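Local atomic coordinates of glycerol dehydratase (Clostridium butyricum, PDB entry 1R9D), a protein that probably works as a lyase of the glycyl radical enzyme family, a B12-independent dehydratase of glycerol, captured here with glycerol bound. Residues A354-K357 and V358-M361; G346-S349 and E350-A354. All coordinates share one frame; numbering follows the deposited sequence.

Both contacts are local and consecutive: contact 2 folds 346-354 back on itself as a tight hairpin-like loop, and contact 1 turns 354-361 into the start of helix 357-369. Ala354 belongs to both. Each is partly buried, with centres about 13 Å apart, and in each an asparagine side-chain oxygen takes two backbone N-H groups, one of them only weakly in contact 1. There Asn356 caps a helix and Ser359 returns a bond; in contact 2 Asn348 grips a beta turn with its side chain, its backbone oxygen closing that turn. Contact 1 buries Val358, Ser359 and Met361; contact 2 buries Gly346 and Gln347 at its base and exposes Glu350 and Lys352 near its turn.

Contact 1: A354-K357 and V358-M361; sequences ATNK and VSYM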
ATOM      1  N   ALA A 354       8.384 -40.475 -17.737  1.00 28.77           N
ATOM      2  CA  ALA A 354       7.479 -39.653 -18.537  1.00 29.01           C
ATOM      3  C   ALA A 354       7.996 -39.273 -19.924  1.00 28.85           C
ATOM      4  O   ALA A 354       7.485 -38.338 -20.538  1.00 29.37           O
ATOM      5  CB  ALA A 354       7.120 -38.389 -17.761  1.00 28.15           C
ATOM      6  N   THR A 355       9.003 -39.985 -20.418  1.00 29.03           N
ATOM      7  CA  THR A 355       9.545 -39.694 -21.746  1.00 29.78           C
ATOM      8  C   THR A 355       8.457 -39.898 -22.804  1.00 30.08           C
ATOM      9  O   THR A 355       7.694 -40.862 -22.733  1.00 30.08           O
ATOM     10  CB  THR A 355      10.713 -40.642 -22.105  1.00 30.74           C
ATOM     11  OG1 THR A 355      11.657 -40.683 -21.028  1.00 31.71           O
ATOM     12  CG2 THR A 355      11.425 -40.153 -23.358  1.00 31.43           C
ATOM     13  N   ASN A 356       8.380 -38.990 -23.775  1.00 29.73           N
ATOM     14  CA  ASN A 356       7.400 -39.125 -24.850  1.00 29.77           C
ATOM     15  C   ASN A 356       7.937 -38.593 -26.179  1.00 30.24           C
ATOM     16  O   ASN A 356       9.063 -38.096 -26.254  1.00 29.32           O
ATOM     17  CB  ASN A 356       6.063 -38.448 -24.489  1.00 28.81           C
ATOM     18  CG  ASN A 356       6.178 -36.947 -24.290  1.00 29.53           C
ATOM     19  OD1 ASN A 356       6.746 -36.236 -25.119  1.00 29.58           O
ATOM     20  ND2 ASN A 356       5.613 -36.454 -23.193  1.00 29.32           N
ATOM     21  N   LYS A 357       7.130 -38.709 -27.230  1.00 30.08           N
ATOM     22  CA  LYS A 357       7.537 -38.268 -28.559  1.00 30.64           C
ATOM     23  C   LYS A 357       8.036 -36.825 -28.612  1.00 29.17           C
ATOM     24  O   LYS A 357       9.037 -36.540 -29.272  1.00 28.29           O
ATOM     25  CB  LYS A 357       6.378 -38.447 -29.544  1.00 32.52           C
ATOM     26  CG  LYS A 357       6.730 -38.105 -30.984  1.00 35.45           C
ATOM     27  CD  LYS A 357       7.738 -39.086 -31.557  1.00 38.76           C
ATOM     28  CE  LYS A 357       8.013 -38.800 -33.025  1.00 40.43           C
ATOM     29  NZ  LYS A 357       8.965 -39.784 -33.608  1.00 43.19           N
ATOM     30  N   VAL A 358       7.340 -35.919 -27.927  1.00 28.18           N
ATOM     31  CA  VAL A 358       7.733 -34.512 -27.913  1.00 27.64           C
ATOM     32  C   VAL A 358       9.078 -34.338 -27.216  1.00 27.34           C
ATOM     33  O   VAL A 358       9.836 -33.423 -27.540  1.00 27.01           O
ATOM     34  CB  VAL A 358       6.672 -33.633 -27.208  1.00 28.23           C
ATOM     35  CG1 VAL A 358       7.126 -32.180 -27.185  1.00 27.71           C
ATOM     36  CG2 VAL A 358       5.346 -33.739 -27.940  1.00 29.16           C
ATOM     37  N   SER A 359       9.378 -35.216 -26.262  1.00 27.23           N
ATOM     38  CA  SER A 359      10.657 -35.145 -25.556  1.00 27.46           C
ATOM     39  C   SER A 359      11.765 -35.206 -26.602  1.00 27.63           C
ATOM     40  O   SER A 359      12.698 -34.408 -26.584  1.00 26.84           O
ATOM     41  CB  SER A 359      10.835 -36.334 -24.602  1.00 28.28           C
ATOM     42  OG  SER A 359       9.775 -36.450 -23.671  1.00 27.93           O
ATOM     43  N   TYR A 360      11.653 -36.170 -27.514  1.00 27.23           N
ATOM     44  CA  TYR A 360      12.653 -36.348 -28.559  1.00 27.68           C
ATOM     45  C   TYR A 360      12.616 -35.257 -29.623  1.00 28.52           C
ATOM     46  O   TYR A 360      13.648 -34.909 -30.197  1.00 28.48           O
ATOM     47  CB  TYR A 360      12.496 -37.728 -29.204  1.00 28.32           C
ATOM     48  CG  TYR A 360      12.936 -38.864 -28.302  1.00 28.41           C
ATOM     49  CD1 TYR A 360      12.006 -39.703 -27.690  1.00 28.57           C
ATOM     50  CD2 TYR A 360      14.292 -39.078 -28.039  1.00 29.63           C
ATOM     51  CE1 TYR A 360      12.416 -40.736 -26.830  1.00 29.16           C
ATOM     52  CE2 TYR A 360      14.713 -40.101 -27.188  1.00 28.62           C
ATOM     53  CZ  TYR A 360      13.774 -40.923 -26.588  1.00 29.36           C
ATOM     54  OH  TYR A 360      14.200 -41.933 -25.752  1.00 30.19           O
ATOM     55  N   MET A 361      11.435 -34.711 -29.893  1.00 28.32           N
ATOM     56  CA  MET A 361      11.336 -33.655 -30.892  1.00 29.09           C
ATOM     57  C   MET A 361      12.011 -32.387 -30.392  1.00 28.05           C
ATOM     58  O   MET A 361      12.487 -31.573 -31.182  1.00 28.04           O
ATOM     59  CB  MET A 361       9.872 -33.373 -31.235  1.00 31.47           C
ATOM     60  CG  MET A 361       9.195 -34.522 -31.964  1.00 35.11           C
ATOM     61  SD  MET A 361       7.566 -34.072 -32.585  1.00 40.38           S
ATOM     62  CE  MET A 361       6.567 -34.432 -31.177  1.00 39.58           C
TER
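Asn356 and Ser359 bond reciprocally in a capping box that opens helix 357-369. Asn356 N donates to Ser359 OG over 2.9 Å, nearly straight at 165°, while Ser359 N returns a bond to Asn356 OD1 at 3.0 Å. This donor is tilted 32° from the plane of the side-chain carbonyl. Val358 N also reaches Asn356 OD1, but that bond is weak. The side chain can cap because Asn356 CG lies between the backbone N and the carbonyl carbon (chi1 63°), which folds the amide back over the first turn. Two N-H groups at the helix start thus share one oxygen, and the helix-end field would probably favour its partial negative charge.

Around the cap the packing is close: Val358 CB lies 3.3 Å from Asn356 OD1. Ser359 OG and Asn356 ND2 have further partners in Asp289, through its carboxylate and its backbone carbonyl respectively, which helps fix the rotation of both groups. One turn on, Met361 N bonds to Lys357 O at 3.1 Å, in the carbonyl plane. The Met361 chain bends near its end and brings CE within 3.7 Å of Lys357 CG.

The other side is looser. The Thr355 methyl CG2 lies obliquely against the CE1 side of the Tyr360 ring, with CE1 its nearest atom at 3.7 Å, while Thr355 OG1 bonds back to Asp353. The solvent side is that of Lys357, an exposed residue whose side chain also touches Tyr296.

Helix 288-298 covers the capped side, with Tyr293 against both Asn356 and Val358, whereas helix 386-397 receives Thr355 on Phe388 and Tyr360 on Glu387 and Arg391; the first turn of helix 357-369 therefore touches both.

Contact 2: G346-S349 and E350-A354; sequences GQNS and EGKDA
Asn348 OD1 is gripped by two backbone N-H groups, Glu350 N at 2.9 Å and Lys352 N at 3.1 Å. They come from opposite faces of the amide plane, each well out of it, so neither lies on a lone pair. The Lys352 bond is the straighter, 166° at its hydrogen, and the Glu350 bond is more bent. With chi1 at 60°, CG sits between the backbone N and carbonyl carbon, and the amide folds inward over the turn that its own backbone begins.

That turn is type I, from Asn348 to Gly351, closed by Gly351 N to Asn348 O at 3.0 Å, with the donor above the carbonyl plane. Gly351 has a positive phi, a conformation that glycine adopts readily. Beyond it, Asn348 N donates to Lys352 O at 2.8 Å and Ala354 N to Gly346 O at 2.8 Å; these two bonds flank Gln347 and Asp353, which form a single antiparallel bridge. Lys352 O also receives a CA-H contact from Gln347. At the open end, one water accepts from Gly346 N and donates to Asp353 OD1; OD1 also accepts from Trp381 NE1, and OD2 bonds with Thr355 OG1.

Glu350 CG packs against the Asn348 amide, with the carboxylate plane turned 43° from it. The Ala354 methyl points back toward the first limb and lies nearest Gly346 O, with the Gln347 carbonyl carbon a little farther off.

The loop leaves strand 341-344, an edge of its five-stranded sheet within this chain, and runs on to helix 357-369. Gln347 NE2 bonds to Asp408 at the start of helix 408-417, and Ser349 O accepts from Arg426 at the end of helix 422-426.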
ATOM      1  N   GLY A 346      12.243 -37.176 -17.487  1.00 25.12           N
ATOM      2  CA  GLY A 346      11.993 -37.203 -16.059  1.00 26.14           C
ATOM      3  C   GLY A 346      10.855 -38.143 -15.704  1.00 27.04           C
ATOM      4  O   GLY A 346      10.449 -38.965 -16.516  1.00 27.57           O
ATOM      5  N   GLN A 347      10.337 -38.024 -14.489  1.00 28.49           N
ATOM      6  CA  GLN A 347       9.245 -38.883 -14.050  1.00 28.83           C
ATOM      7  C   GLN A 347       7.979 -38.075 -13.819  1.00 29.59           C
ATOM      8  O   GLN A 347       8.018 -36.841 -13.813  1.00 29.16           O
ATOM      9  CB  GLN A 347       9.652 -39.629 -12.768  1.00 29.95           C
ATOM     10  CG  GLN A 347      10.120 -38.733 -11.632  1.00 29.84           C
ATOM     11  CD  GLN A 347      10.802 -39.507 -10.508  1.00 29.26           C
ATOM     12  OE1 GLN A 347      10.166 -40.283  -9.793  1.00 29.89           O
ATOM     13  NE2 GLN A 347      12.106 -39.297 -10.351  1.00 26.16           N
ATOM     14  N   ASN A 348       6.850 -38.763 -13.660  1.00 29.72           N
ATOM     15  CA  ASN A 348       5.590 -38.074 -13.402  1.00 30.80           C
ATOM     16  C   ASN A 348       5.294 -38.109 -11.905  1.00 31.85           C
ATOM     17  O   ASN A 348       6.124 -38.570 -11.117  1.00 31.29           O
ATOM     18  CB  ASN A 348       4.426 -38.699 -14.187  1.00 31.25           C
ATOM     19  CG  ASN A 348       4.195 -40.163 -13.848  1.00 31.61           C
ATOM     20  OD1 ASN A 348       4.460 -40.607 -12.734  1.00 30.45           O
ATOM     21  ND2 ASN A 348       3.674 -40.916 -14.815  1.00 32.45           N
ATOM     22  N   SER A 349       4.113 -37.634 -11.519  1.00 32.56           N
ATOM     23  CA  SER A 349       3.734 -37.586 -10.110  1.00 34.67           C
ATOM     24  C   SER A 349       3.692 -38.921  -9.378  1.00 34.57           C
ATOM     25  O   SER A 349       3.861 -38.963  -8.157  1.00 34.54           O
ATOM     26  CB  SER A 349       2.392 -36.871  -9.956  1.00 36.09           C
ATOM     27  OG  SER A 349       2.566 -35.472 -10.132  1.00 41.44           O
ATOM     28  N   GLU A 350       3.471 -40.013 -10.102  1.00 34.48           N
ATOM     29  CA  GLU A 350       3.427 -41.312  -9.447  1.00 35.52           C
ATOM     30  C   GLU A 350       4.773 -42.033  -9.490  1.00 34.40           C
ATOM     31  O   GLU A 350       4.873 -43.210  -9.145  1.00 34.27           O
ATOM     32  CB  GLU A 350       2.312 -42.175 -10.055  1.00 39.16           C
ATOM     33  CG  GLU A 350       2.420 -42.424 -11.543  1.00 43.93           C
ATOM     34  CD  GLU A 350       1.077 -42.792 -12.160  1.00 47.23           C
ATOM     35  OE1 GLU A 350       0.347 -43.614 -11.557  1.00 48.32           O
ATOM     36  OE2 GLU A 350       0.754 -42.265 -13.250  1.00 48.05           O
ATOM     37  N   GLY A 351       5.813 -41.314  -9.906  1.00 32.78           N
ATOM     38  CA  GLY A 351       7.140 -41.900  -9.953  1.00 31.66           C
ATOM     39  C   GLY A 351       7.432 -42.849 -11.101  1.00 31.44           C
ATOM     40  O   GLY A 351       8.232 -43.778 -10.946  1.00 31.67           O
ATOM     41  N   LYS A 352       6.786 -42.632 -12.244  1.00 30.84           N
ATOM     42  CA  LYS A 352       7.014 -43.461 -13.429  1.00 30.95           C
ATOM     43  C   LYS A 352       7.659 -42.591 -14.506  1.00 30.47           C
ATOM     44  O   LYS A 352       7.481 -41.373 -14.514  1.00 28.49           O
ATOM     45  CB  LYS A 352       5.701 -44.029 -13.968  1.00 33.37           C
ATOM     46  CG  LYS A 352       4.935 -44.918 -13.005  1.00 35.84           C
ATOM     47  CD  LYS A 352       3.881 -45.715 -13.761  1.00 38.83           C
ATOM     48  CE  LYS A 352       2.948 -46.457 -12.820  1.00 40.88           C
ATOM     49  NZ  LYS A 352       2.087 -45.508 -12.061  1.00 42.26           N
ATOM     50  N   ASP A 353       8.396 -43.207 -15.424  1.00 29.60           N
ATOM     51  CA  ASP A 353       9.052 -42.434 -16.471  1.00 29.37           C
ATOM     52  C   ASP A 353       8.035 -41.689 -17.325  1.00 29.17           C
ATOM     53  O   ASP A 353       6.965 -42.214 -17.620  1.00 30.08           O
ATOM     54  CB  ASP A 353       9.902 -43.326 -17.367  1.00 29.36           C
ATOM     55  CG  ASP A 353      10.840 -42.525 -18.233  1.00 30.00           C
ATOM     56  OD1 ASP A 353      11.746 -41.868 -17.674  1.00 29.53           O
ATOM     57  OD2 ASP A 353      10.663 -42.534 -19.469  1.00 30.39           O
ATOM     58  N   ALA A 354       8.384 -40.475 -17.737  1.00 28.77           N
ATOM     59  CA  ALA A 354       7.479 -39.653 -18.537  1.00 29.01           C
ATOM     60  C   ALA A 354       7.996 -39.273 -19.924  1.00 28.85           C
ATOM     61  O   ALA A 354       7.485 -38.338 -20.538  1.00 29.37           O
ATOM     62  CB  ALA A 354       7.120 -38.389 -17.761  1.00 28.15           C
TER
HETATM   63  O   HOH W   1      12.818 -39.518 -18.775  1.00 29.42           O